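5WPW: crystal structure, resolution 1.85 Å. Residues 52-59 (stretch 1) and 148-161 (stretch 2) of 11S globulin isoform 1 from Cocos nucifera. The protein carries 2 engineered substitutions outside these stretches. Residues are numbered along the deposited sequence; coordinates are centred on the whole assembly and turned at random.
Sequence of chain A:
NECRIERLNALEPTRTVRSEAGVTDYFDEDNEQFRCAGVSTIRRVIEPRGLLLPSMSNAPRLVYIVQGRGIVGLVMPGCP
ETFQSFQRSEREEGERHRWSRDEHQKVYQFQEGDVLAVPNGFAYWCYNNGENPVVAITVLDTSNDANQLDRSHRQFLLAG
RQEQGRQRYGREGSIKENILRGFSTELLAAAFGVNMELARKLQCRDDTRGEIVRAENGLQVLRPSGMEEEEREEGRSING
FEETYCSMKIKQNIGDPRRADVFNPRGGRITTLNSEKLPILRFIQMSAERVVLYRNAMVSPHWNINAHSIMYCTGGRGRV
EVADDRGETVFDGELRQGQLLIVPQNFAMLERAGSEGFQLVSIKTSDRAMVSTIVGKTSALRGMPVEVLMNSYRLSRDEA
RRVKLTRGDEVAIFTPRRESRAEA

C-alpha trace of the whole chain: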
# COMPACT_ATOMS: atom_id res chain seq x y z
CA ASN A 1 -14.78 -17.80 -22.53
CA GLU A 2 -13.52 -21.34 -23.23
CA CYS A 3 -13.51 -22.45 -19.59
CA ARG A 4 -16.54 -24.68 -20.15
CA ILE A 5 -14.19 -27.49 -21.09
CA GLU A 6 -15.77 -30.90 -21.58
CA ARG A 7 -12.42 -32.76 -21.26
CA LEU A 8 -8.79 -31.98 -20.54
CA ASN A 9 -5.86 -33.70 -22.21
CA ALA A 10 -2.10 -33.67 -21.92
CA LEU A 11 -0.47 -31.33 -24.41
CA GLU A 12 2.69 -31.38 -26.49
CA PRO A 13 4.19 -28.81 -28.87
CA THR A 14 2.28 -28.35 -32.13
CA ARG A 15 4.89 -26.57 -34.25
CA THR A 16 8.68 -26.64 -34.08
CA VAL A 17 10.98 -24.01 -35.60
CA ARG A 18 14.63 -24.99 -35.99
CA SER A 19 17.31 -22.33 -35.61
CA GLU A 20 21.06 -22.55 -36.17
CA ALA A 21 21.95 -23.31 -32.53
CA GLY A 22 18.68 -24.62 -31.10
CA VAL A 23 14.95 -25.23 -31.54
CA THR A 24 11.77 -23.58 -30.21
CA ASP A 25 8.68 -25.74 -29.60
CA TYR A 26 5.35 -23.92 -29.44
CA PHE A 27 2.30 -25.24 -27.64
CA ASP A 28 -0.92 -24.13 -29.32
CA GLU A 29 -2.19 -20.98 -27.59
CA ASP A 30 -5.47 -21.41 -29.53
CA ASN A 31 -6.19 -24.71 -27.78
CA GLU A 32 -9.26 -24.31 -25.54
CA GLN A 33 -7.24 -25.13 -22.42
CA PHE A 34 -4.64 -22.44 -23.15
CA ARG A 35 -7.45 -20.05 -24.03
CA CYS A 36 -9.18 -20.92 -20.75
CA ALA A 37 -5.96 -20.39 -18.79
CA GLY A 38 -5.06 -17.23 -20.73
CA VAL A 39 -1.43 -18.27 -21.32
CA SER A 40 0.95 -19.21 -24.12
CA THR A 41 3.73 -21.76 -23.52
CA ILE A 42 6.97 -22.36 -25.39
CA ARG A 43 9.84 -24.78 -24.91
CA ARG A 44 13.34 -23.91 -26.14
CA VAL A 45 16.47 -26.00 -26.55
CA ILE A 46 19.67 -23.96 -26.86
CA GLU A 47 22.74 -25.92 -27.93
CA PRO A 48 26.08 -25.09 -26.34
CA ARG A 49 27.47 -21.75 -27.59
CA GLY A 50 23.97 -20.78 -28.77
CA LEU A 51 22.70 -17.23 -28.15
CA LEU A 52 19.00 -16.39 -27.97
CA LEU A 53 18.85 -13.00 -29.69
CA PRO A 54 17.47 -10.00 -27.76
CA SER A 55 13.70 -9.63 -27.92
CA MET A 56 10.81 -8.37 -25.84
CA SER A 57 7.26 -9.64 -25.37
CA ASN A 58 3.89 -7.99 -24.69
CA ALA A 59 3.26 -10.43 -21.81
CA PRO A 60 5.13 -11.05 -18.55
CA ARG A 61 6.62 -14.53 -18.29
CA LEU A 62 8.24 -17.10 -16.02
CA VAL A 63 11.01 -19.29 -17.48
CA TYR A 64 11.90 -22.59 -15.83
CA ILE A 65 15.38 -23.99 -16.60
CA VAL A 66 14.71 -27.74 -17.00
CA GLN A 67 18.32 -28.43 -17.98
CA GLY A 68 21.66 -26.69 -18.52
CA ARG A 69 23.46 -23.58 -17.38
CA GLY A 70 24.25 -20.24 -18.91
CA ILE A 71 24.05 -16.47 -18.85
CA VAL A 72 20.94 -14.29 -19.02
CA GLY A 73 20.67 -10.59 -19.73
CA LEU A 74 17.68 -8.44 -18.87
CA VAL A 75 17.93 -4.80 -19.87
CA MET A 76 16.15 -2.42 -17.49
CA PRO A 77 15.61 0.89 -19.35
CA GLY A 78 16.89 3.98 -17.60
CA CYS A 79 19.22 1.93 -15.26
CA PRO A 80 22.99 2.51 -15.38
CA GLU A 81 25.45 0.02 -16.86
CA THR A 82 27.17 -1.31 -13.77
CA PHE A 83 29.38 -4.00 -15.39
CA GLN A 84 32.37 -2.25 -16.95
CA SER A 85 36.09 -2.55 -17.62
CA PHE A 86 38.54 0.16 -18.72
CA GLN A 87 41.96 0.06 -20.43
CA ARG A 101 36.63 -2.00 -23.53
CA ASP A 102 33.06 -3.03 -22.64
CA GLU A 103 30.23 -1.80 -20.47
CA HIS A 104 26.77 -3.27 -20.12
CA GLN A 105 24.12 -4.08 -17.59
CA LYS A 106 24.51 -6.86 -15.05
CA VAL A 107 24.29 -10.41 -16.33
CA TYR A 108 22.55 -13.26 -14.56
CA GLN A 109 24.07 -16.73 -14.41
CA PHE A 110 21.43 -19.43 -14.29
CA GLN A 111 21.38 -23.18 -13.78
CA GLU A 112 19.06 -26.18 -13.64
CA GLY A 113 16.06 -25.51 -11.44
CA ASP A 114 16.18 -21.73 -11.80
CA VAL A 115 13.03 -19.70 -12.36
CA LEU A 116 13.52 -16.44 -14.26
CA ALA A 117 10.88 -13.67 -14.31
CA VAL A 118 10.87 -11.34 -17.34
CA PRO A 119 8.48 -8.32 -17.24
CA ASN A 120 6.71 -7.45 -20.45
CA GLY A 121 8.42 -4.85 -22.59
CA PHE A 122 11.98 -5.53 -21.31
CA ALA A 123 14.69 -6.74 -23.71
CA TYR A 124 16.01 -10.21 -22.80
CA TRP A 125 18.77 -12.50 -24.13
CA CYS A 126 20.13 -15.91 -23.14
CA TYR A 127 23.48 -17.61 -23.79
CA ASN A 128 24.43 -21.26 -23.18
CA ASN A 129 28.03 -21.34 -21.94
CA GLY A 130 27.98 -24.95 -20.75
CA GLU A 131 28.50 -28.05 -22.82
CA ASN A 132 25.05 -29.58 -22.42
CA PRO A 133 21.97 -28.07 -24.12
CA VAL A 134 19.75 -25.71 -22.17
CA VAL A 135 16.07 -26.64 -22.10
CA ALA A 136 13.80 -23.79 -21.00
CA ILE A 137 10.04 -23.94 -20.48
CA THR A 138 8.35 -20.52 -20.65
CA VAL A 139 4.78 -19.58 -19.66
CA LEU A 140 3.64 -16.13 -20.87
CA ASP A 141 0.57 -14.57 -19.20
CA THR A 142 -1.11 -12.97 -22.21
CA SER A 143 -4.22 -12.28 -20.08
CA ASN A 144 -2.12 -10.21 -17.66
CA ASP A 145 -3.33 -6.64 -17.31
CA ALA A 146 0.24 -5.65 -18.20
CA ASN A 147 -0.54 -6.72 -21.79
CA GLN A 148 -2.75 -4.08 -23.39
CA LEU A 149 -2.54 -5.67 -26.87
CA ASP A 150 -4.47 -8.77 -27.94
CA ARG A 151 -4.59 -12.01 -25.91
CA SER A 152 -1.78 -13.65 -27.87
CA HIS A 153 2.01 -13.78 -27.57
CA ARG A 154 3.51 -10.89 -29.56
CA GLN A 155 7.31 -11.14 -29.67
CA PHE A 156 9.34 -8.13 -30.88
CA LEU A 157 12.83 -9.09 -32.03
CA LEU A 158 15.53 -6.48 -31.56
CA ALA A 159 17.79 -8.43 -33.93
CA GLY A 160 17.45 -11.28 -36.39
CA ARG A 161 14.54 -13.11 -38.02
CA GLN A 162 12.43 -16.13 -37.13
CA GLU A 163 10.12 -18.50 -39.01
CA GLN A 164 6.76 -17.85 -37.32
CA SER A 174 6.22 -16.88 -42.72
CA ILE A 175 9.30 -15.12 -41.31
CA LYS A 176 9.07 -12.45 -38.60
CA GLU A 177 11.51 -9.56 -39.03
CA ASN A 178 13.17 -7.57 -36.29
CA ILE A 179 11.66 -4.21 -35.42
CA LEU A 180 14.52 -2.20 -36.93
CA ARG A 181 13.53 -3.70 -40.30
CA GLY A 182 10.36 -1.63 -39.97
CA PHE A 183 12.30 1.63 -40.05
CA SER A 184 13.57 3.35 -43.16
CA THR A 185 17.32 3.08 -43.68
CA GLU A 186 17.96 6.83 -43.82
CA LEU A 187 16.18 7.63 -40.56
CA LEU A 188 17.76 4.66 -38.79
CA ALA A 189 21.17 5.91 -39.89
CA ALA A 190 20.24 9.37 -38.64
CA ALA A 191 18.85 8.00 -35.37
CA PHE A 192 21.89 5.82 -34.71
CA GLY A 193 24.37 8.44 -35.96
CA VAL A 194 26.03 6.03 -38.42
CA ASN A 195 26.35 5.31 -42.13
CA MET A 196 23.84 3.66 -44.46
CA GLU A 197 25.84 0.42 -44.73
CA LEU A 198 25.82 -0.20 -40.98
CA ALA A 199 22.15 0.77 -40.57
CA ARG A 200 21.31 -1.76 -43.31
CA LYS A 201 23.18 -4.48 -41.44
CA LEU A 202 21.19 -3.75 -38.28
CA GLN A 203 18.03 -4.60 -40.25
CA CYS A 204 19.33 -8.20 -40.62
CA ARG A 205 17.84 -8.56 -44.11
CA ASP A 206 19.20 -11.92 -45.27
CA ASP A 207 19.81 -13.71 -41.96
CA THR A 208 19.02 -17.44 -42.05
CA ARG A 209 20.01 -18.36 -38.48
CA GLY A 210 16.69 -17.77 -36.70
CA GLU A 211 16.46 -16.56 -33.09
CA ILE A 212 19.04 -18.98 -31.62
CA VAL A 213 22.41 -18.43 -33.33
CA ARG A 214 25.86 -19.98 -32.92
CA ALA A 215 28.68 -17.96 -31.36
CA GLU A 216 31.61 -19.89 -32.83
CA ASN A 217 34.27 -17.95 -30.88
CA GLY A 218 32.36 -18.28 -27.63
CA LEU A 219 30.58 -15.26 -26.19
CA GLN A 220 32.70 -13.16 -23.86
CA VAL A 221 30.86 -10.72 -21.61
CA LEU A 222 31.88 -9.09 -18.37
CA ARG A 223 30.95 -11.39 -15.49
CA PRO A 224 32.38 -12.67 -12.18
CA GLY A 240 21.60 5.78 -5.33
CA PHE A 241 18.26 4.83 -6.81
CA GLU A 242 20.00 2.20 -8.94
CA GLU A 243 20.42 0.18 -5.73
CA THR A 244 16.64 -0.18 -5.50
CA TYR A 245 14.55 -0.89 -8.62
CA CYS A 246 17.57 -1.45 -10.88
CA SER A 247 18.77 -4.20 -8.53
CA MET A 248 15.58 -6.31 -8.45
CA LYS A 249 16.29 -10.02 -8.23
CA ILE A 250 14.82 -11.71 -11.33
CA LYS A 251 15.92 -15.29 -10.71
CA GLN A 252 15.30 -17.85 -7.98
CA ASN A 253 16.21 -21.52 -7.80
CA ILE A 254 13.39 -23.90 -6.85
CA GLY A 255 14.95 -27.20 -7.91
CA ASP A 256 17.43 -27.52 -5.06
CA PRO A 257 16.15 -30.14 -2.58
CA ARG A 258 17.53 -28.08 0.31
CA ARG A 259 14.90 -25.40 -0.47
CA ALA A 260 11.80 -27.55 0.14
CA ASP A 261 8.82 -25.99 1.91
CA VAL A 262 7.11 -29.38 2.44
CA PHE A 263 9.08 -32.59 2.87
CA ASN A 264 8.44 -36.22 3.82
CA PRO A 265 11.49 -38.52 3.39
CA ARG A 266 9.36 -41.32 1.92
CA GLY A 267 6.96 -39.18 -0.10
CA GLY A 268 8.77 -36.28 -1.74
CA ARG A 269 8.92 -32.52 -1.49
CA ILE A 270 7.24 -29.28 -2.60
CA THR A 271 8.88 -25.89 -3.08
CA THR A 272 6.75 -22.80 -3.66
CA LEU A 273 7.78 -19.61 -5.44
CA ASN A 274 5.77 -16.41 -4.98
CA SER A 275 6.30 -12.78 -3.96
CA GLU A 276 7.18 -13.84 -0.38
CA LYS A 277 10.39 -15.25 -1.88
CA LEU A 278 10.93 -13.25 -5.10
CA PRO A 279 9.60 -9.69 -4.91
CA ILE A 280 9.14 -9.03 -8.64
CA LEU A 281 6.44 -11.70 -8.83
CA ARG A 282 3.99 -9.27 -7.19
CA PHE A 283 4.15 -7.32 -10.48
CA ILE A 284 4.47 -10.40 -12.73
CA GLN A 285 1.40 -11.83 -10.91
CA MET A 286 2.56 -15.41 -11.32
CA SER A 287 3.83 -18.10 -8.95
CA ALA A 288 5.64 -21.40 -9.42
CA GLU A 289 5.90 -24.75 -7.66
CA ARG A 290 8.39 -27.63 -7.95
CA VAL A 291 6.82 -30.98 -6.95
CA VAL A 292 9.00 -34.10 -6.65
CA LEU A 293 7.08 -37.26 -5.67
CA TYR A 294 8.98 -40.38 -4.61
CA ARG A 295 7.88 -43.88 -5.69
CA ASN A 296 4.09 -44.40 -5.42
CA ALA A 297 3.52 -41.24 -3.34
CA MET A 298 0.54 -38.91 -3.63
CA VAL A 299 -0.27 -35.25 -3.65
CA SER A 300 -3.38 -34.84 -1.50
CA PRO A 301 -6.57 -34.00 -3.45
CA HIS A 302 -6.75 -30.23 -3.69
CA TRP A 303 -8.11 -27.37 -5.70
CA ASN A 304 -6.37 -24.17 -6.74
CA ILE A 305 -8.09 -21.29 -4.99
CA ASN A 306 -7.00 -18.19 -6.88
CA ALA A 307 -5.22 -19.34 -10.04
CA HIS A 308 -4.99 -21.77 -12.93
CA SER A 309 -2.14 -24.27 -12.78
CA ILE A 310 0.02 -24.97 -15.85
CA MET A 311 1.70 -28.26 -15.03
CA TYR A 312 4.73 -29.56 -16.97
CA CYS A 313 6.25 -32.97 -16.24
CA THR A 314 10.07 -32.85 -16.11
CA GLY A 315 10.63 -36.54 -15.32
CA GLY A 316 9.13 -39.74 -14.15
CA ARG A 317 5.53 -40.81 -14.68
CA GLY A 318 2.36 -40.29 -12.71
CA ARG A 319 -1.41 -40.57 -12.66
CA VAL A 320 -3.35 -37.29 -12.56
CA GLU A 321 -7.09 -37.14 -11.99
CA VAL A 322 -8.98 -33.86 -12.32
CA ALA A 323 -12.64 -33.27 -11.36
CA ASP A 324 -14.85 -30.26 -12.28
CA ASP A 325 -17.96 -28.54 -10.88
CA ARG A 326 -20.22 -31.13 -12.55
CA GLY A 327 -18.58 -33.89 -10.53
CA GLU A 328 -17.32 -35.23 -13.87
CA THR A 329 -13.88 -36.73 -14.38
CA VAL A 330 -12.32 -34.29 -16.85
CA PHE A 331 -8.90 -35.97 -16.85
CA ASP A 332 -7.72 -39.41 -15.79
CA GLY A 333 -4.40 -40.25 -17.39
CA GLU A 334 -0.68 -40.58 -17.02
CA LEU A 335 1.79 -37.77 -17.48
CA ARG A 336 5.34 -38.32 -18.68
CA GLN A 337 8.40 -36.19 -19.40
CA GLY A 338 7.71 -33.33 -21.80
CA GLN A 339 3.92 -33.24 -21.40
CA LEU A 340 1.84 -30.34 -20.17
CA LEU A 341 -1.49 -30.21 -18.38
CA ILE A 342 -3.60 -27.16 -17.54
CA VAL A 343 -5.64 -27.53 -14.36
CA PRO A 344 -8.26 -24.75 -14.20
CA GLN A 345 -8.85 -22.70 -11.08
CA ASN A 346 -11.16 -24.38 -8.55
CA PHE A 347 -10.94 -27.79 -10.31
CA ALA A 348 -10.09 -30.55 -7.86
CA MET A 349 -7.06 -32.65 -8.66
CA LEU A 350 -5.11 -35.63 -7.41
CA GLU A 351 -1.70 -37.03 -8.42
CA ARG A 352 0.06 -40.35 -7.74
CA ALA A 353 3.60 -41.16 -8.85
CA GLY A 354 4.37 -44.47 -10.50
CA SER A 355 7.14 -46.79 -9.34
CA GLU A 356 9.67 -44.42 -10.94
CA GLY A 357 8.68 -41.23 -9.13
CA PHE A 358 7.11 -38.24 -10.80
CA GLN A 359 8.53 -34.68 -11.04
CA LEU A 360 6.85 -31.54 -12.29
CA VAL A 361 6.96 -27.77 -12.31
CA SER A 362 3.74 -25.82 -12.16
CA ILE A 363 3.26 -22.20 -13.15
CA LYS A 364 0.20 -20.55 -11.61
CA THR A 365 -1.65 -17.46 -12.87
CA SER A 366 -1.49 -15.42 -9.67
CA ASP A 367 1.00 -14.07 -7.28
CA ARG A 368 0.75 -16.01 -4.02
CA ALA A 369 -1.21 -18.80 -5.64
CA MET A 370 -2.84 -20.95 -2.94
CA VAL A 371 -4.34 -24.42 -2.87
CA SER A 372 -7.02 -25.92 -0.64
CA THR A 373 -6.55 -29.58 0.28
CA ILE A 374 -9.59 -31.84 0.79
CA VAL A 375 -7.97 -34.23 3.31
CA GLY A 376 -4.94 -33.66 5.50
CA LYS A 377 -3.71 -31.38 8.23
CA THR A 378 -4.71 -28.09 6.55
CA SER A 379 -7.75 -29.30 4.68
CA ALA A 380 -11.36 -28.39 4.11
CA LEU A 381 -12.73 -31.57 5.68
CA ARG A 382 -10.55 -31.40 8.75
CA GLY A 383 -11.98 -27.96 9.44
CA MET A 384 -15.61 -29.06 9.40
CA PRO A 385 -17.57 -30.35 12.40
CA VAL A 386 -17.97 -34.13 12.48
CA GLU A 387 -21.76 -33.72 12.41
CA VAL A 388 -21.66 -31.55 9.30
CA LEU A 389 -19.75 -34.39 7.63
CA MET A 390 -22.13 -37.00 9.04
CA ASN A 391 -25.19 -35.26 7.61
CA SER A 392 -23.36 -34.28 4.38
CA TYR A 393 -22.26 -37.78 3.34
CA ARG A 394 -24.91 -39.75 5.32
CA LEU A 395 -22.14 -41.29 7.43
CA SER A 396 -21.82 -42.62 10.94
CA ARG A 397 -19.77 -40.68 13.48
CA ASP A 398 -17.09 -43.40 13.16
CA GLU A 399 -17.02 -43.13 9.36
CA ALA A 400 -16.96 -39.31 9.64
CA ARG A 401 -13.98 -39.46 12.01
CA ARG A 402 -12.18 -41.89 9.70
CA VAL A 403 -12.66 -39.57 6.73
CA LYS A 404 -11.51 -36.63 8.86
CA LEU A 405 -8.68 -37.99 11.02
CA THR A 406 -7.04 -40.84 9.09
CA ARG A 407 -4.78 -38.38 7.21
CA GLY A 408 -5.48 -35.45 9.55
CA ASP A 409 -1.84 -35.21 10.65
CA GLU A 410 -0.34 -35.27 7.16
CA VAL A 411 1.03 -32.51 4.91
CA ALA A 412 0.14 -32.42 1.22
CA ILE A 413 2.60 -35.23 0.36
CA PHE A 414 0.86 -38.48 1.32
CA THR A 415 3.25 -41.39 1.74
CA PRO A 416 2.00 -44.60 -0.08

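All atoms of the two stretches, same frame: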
# COMPACT_ATOMS: atom_id res chain seq x y z
N LEU A 52 20.34 -16.89 -27.66
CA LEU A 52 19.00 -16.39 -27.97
C LEU A 52 19.05 -14.88 -28.15
O LEU A 52 19.37 -14.15 -27.19
CB LEU A 52 18.02 -16.76 -26.86
CG LEU A 52 16.55 -16.38 -27.03
CD1 LEU A 52 15.93 -17.09 -28.22
CD2 LEU A 52 15.82 -16.73 -25.75
N LEU A 53 18.71 -14.41 -29.35
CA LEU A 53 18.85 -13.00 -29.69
C LEU A 53 17.93 -12.13 -28.84
O LEU A 53 16.84 -12.56 -28.44
CB LEU A 53 18.54 -12.77 -31.16
CG LEU A 53 19.42 -13.64 -32.07
CD1 LEU A 53 19.01 -13.46 -33.50
CD2 LEU A 53 20.87 -13.29 -31.80
N PRO A 54 18.31 -10.87 -28.60
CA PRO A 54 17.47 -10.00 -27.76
C PRO A 54 16.10 -9.76 -28.37
O PRO A 54 15.95 -9.56 -29.58
CB PRO A 54 18.28 -8.71 -27.67
CG PRO A 54 19.25 -8.77 -28.86
CD PRO A 54 19.56 -10.22 -29.01
N SER A 55 15.08 -9.82 -27.50
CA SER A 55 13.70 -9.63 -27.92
C SER A 55 12.89 -9.25 -26.69
O SER A 55 13.33 -9.44 -25.55
CB SER A 55 13.12 -10.88 -28.60
OG SER A 55 12.82 -11.93 -27.68
N MET A 56 11.70 -8.71 -26.93
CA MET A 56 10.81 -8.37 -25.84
C MET A 56 9.40 -8.81 -26.21
O MET A 56 9.06 -8.91 -27.39
CB MET A 56 10.88 -6.89 -25.46
CG MET A 56 10.59 -5.91 -26.54
SD MET A 56 8.84 -5.48 -26.55
CE MET A 56 8.89 -4.11 -27.72
N SER A 57 8.60 -9.10 -25.19
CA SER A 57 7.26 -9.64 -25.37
C SER A 57 6.23 -8.72 -24.72
O SER A 57 6.54 -7.98 -23.79
CB SER A 57 7.14 -11.05 -24.77
OG SER A 57 7.87 -12.02 -25.53
N ASN A 58 5.00 -8.76 -25.24
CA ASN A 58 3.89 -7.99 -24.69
C ASN A 58 3.36 -8.55 -23.38
O ASN A 58 2.55 -7.89 -22.73
CB ASN A 58 2.73 -7.93 -25.70
CG ASN A 58 2.06 -9.31 -25.93
OD1 ASN A 58 2.73 -10.35 -25.99
ND2 ASN A 58 0.73 -9.32 -26.07
N ALA A 59 3.78 -9.75 -23.00
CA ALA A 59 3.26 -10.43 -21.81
C ALA A 59 4.38 -10.74 -20.83
O ALA A 59 5.50 -11.08 -21.25
CB ALA A 59 2.55 -11.71 -22.21
N GLN A 148 -1.62 -4.83 -22.87
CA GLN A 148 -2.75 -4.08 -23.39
C GLN A 148 -2.97 -4.32 -24.88
O GLN A 148 -3.83 -3.66 -25.47
CB GLN A 148 -2.58 -2.59 -23.10
CG GLN A 148 -2.25 -2.26 -21.64
CD GLN A 148 -2.39 -0.76 -21.33
OE1 GLN A 148 -3.05 -0.04 -22.06
NE2 GLN A 148 -1.78 -0.31 -20.24
N LEU A 149 -2.24 -5.25 -25.51
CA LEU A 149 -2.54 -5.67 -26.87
C LEU A 149 -3.57 -6.80 -26.87
O LEU A 149 -4.38 -6.90 -25.95
CB LEU A 149 -1.27 -6.10 -27.60
CG LEU A 149 -0.15 -5.06 -27.67
CD1 LEU A 149 1.09 -5.64 -28.30
CD2 LEU A 149 -0.62 -3.80 -28.43
N ASP A 150 -3.55 -7.65 -27.90
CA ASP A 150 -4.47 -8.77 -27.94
C ASP A 150 -3.99 -9.90 -27.03
O ASP A 150 -2.84 -9.93 -26.58
CB ASP A 150 -4.63 -9.28 -29.38
CG ASP A 150 -3.30 -9.34 -30.12
OD1 ASP A 150 -2.61 -8.31 -30.21
OD2 ASP A 150 -2.94 -10.43 -30.61
N ARG A 151 -4.89 -10.85 -26.76
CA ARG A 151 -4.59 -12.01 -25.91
C ARG A 151 -3.84 -13.08 -26.70
O ARG A 151 -4.28 -14.21 -26.88
CB ARG A 151 -5.88 -12.59 -25.34
CG ARG A 151 -6.38 -11.97 -24.04
CD ARG A 151 -7.10 -13.04 -23.15
NE ARG A 151 -7.83 -14.03 -23.95
CZ ARG A 151 -8.11 -15.28 -23.58
NH1 ARG A 151 -7.73 -15.73 -22.39
NH2 ARG A 151 -8.77 -16.09 -24.40
N SER A 152 -2.68 -12.70 -27.22
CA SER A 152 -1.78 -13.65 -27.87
C SER A 152 -0.36 -13.19 -27.60
O SER A 152 -0.15 -12.03 -27.23
CB SER A 152 -2.05 -13.77 -29.37
OG SER A 152 -1.40 -12.73 -30.10
N HIS A 153 0.59 -14.10 -27.78
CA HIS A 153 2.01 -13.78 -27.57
C HIS A 153 2.55 -13.00 -28.76
O HIS A 153 2.73 -13.55 -29.85
CB HIS A 153 2.83 -15.05 -27.40
CG HIS A 153 4.29 -14.77 -27.20
ND1 HIS A 153 5.28 -15.64 -27.59
CD2 HIS A 153 4.91 -13.70 -26.66
CE1 HIS A 153 6.46 -15.13 -27.28
NE2 HIS A 153 6.26 -13.94 -26.72
N ARG A 154 2.84 -11.71 -28.56
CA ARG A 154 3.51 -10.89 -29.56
C ARG A 154 4.96 -10.72 -29.12
O ARG A 154 5.23 -10.09 -28.09
CB ARG A 154 2.83 -9.52 -29.73
CG ARG A 154 1.29 -9.49 -29.60
CD ARG A 154 0.54 -9.47 -30.95
NE ARG A 154 1.05 -8.46 -31.88
CZ ARG A 154 0.37 -7.40 -32.32
NH1 ARG A 154 -0.88 -7.18 -31.94
NH2 ARG A 154 0.94 -6.57 -33.19
N GLN A 155 5.88 -11.26 -29.91
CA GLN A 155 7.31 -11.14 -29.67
C GLN A 155 7.93 -10.15 -30.66
O GLN A 155 7.70 -10.25 -31.87
CB GLN A 155 8.01 -12.50 -29.81
CG GLN A 155 9.32 -12.59 -29.04
CD GLN A 155 10.32 -13.53 -29.69
OE1 GLN A 155 10.16 -13.92 -30.85
NE2 GLN A 155 11.35 -13.89 -28.96
N PHE A 156 8.70 -9.20 -30.13
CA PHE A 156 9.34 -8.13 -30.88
C PHE A 156 10.84 -8.37 -30.84
O PHE A 156 11.47 -8.15 -29.81
CB PHE A 156 9.01 -6.76 -30.28
CG PHE A 156 7.54 -6.40 -30.29
CD1 PHE A 156 6.64 -7.03 -29.45
CD2 PHE A 156 7.06 -5.40 -31.14
CE1 PHE A 156 5.28 -6.68 -29.46
CE2 PHE A 156 5.72 -5.04 -31.15
CZ PHE A 156 4.83 -5.68 -30.32
N LEU A 157 11.40 -8.83 -31.96
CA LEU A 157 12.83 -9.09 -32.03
C LEU A 157 13.59 -7.78 -32.17
O LEU A 157 13.23 -6.93 -32.98
CB LEU A 157 13.15 -9.99 -33.23
CG LEU A 157 12.56 -11.38 -33.20
CD1 LEU A 157 12.48 -11.90 -34.62
CD2 LEU A 157 13.44 -12.26 -32.33
N LEU A 158 14.64 -7.61 -31.36
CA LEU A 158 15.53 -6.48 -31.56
C LEU A 158 16.57 -6.77 -32.64
O LEU A 158 17.12 -5.85 -33.24
CB LEU A 158 16.24 -6.11 -30.24
CG LEU A 158 15.48 -5.40 -29.12
CD1 LEU A 158 16.46 -4.77 -28.12
CD2 LEU A 158 14.53 -4.37 -29.66
N ALA A 159 16.85 -8.04 -32.89
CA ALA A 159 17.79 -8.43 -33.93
C ALA A 159 17.32 -9.74 -34.52
O ALA A 159 16.64 -10.52 -33.85
CB ALA A 159 19.20 -8.56 -33.37
N GLY A 160 17.69 -9.99 -35.78
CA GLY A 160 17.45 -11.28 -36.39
C GLY A 160 16.11 -11.43 -37.08
O GLY A 160 15.43 -10.46 -37.42
N ARG A 161 15.75 -12.69 -37.32
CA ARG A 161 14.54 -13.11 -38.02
C ARG A 161 14.16 -14.49 -37.52
O ARG A 161 15.01 -15.24 -37.03
CB ARG A 161 14.71 -13.16 -39.54
CG ARG A 161 15.16 -11.87 -40.22
CD ARG A 161 15.62 -12.15 -41.65
NE ARG A 161 14.53 -12.28 -42.61
CZ ARG A 161 14.47 -13.22 -43.55
NH1 ARG A 161 15.46 -14.10 -43.66
NH2 ARG A 161 13.44 -13.26 -44.39
O HOH W 1 14.47 -14.24 -29.39

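Stretch 2 begins as an irregular loop and then runs antiparallel to the strand of stretch 1, the two together burying 723 Å². Near its start, Leu149 turns toward the partner and lays its CD1 against Asn58 CB at 3.8 Å. Asp150 points its CA-to-CB bond away and serves its own loop instead: its OD1 forms a salt bridge with Arg154 NH1 (2.7 Å), and its OD2 accepts a hydrogen bond from Ser152 OG (2.8 Å).

The loop is tied down by Asn58, whose amide group can donate and accept at once. Asn58 ND2 donates to Ser152 O (3.1 Å), while Arg154 N donates to Asn58 OD1 (2.9 Å); the backbone adds Asn58 N to Arg154 O at 3.2 Å. Between these anchors, the edge of the His153 ring meets Ser57, with NE2 hydrogen-bonded to Ser57 OG at 2.8 Å.

At Gln155 the regular strand begins. Its side chain shares a face of the sheet with those of Ser57, Ser55 and Leu157, and is long enough for NE2 to reach Ser55 OG in a weak hydrogen bond (2.8 Å). Ser55 and Leu157 form a non-hydrogen-bonded pair, their CA atoms 4.2 Å apart, and the small serine side chain lies with its CB 4.0 Å from Leu157 CD2.

Phe156 pairs with Met56 through two nearly straight hydrogen bonds, Phe156 N to Met56 O (2.8 Å) and Met56 N to Phe156 O (2.9 Å). On the other face, flexible Met56 curls back so that CE packs 3.7 Å from Phe156 CB, and Met56 SD lies 4.6 Å from the centroid of the Phe156 ring in an oblique sulfur-aromatic contact.

Leu158 N extends the ladder to Pro54 O (2.9 Å); proline, lacking an amide hydrogen, can offer the ladder only its carbonyl, but its CB also packs 4.2 Å from Leu158 CB. Beyond, Leu53 CD1 approaches Ala159 O (3.8 Å) and Gly160 CA (3.9 Å). Glycine suits this last place: a CB would clash with Leu53 CD1 and with the preceding carbonyl.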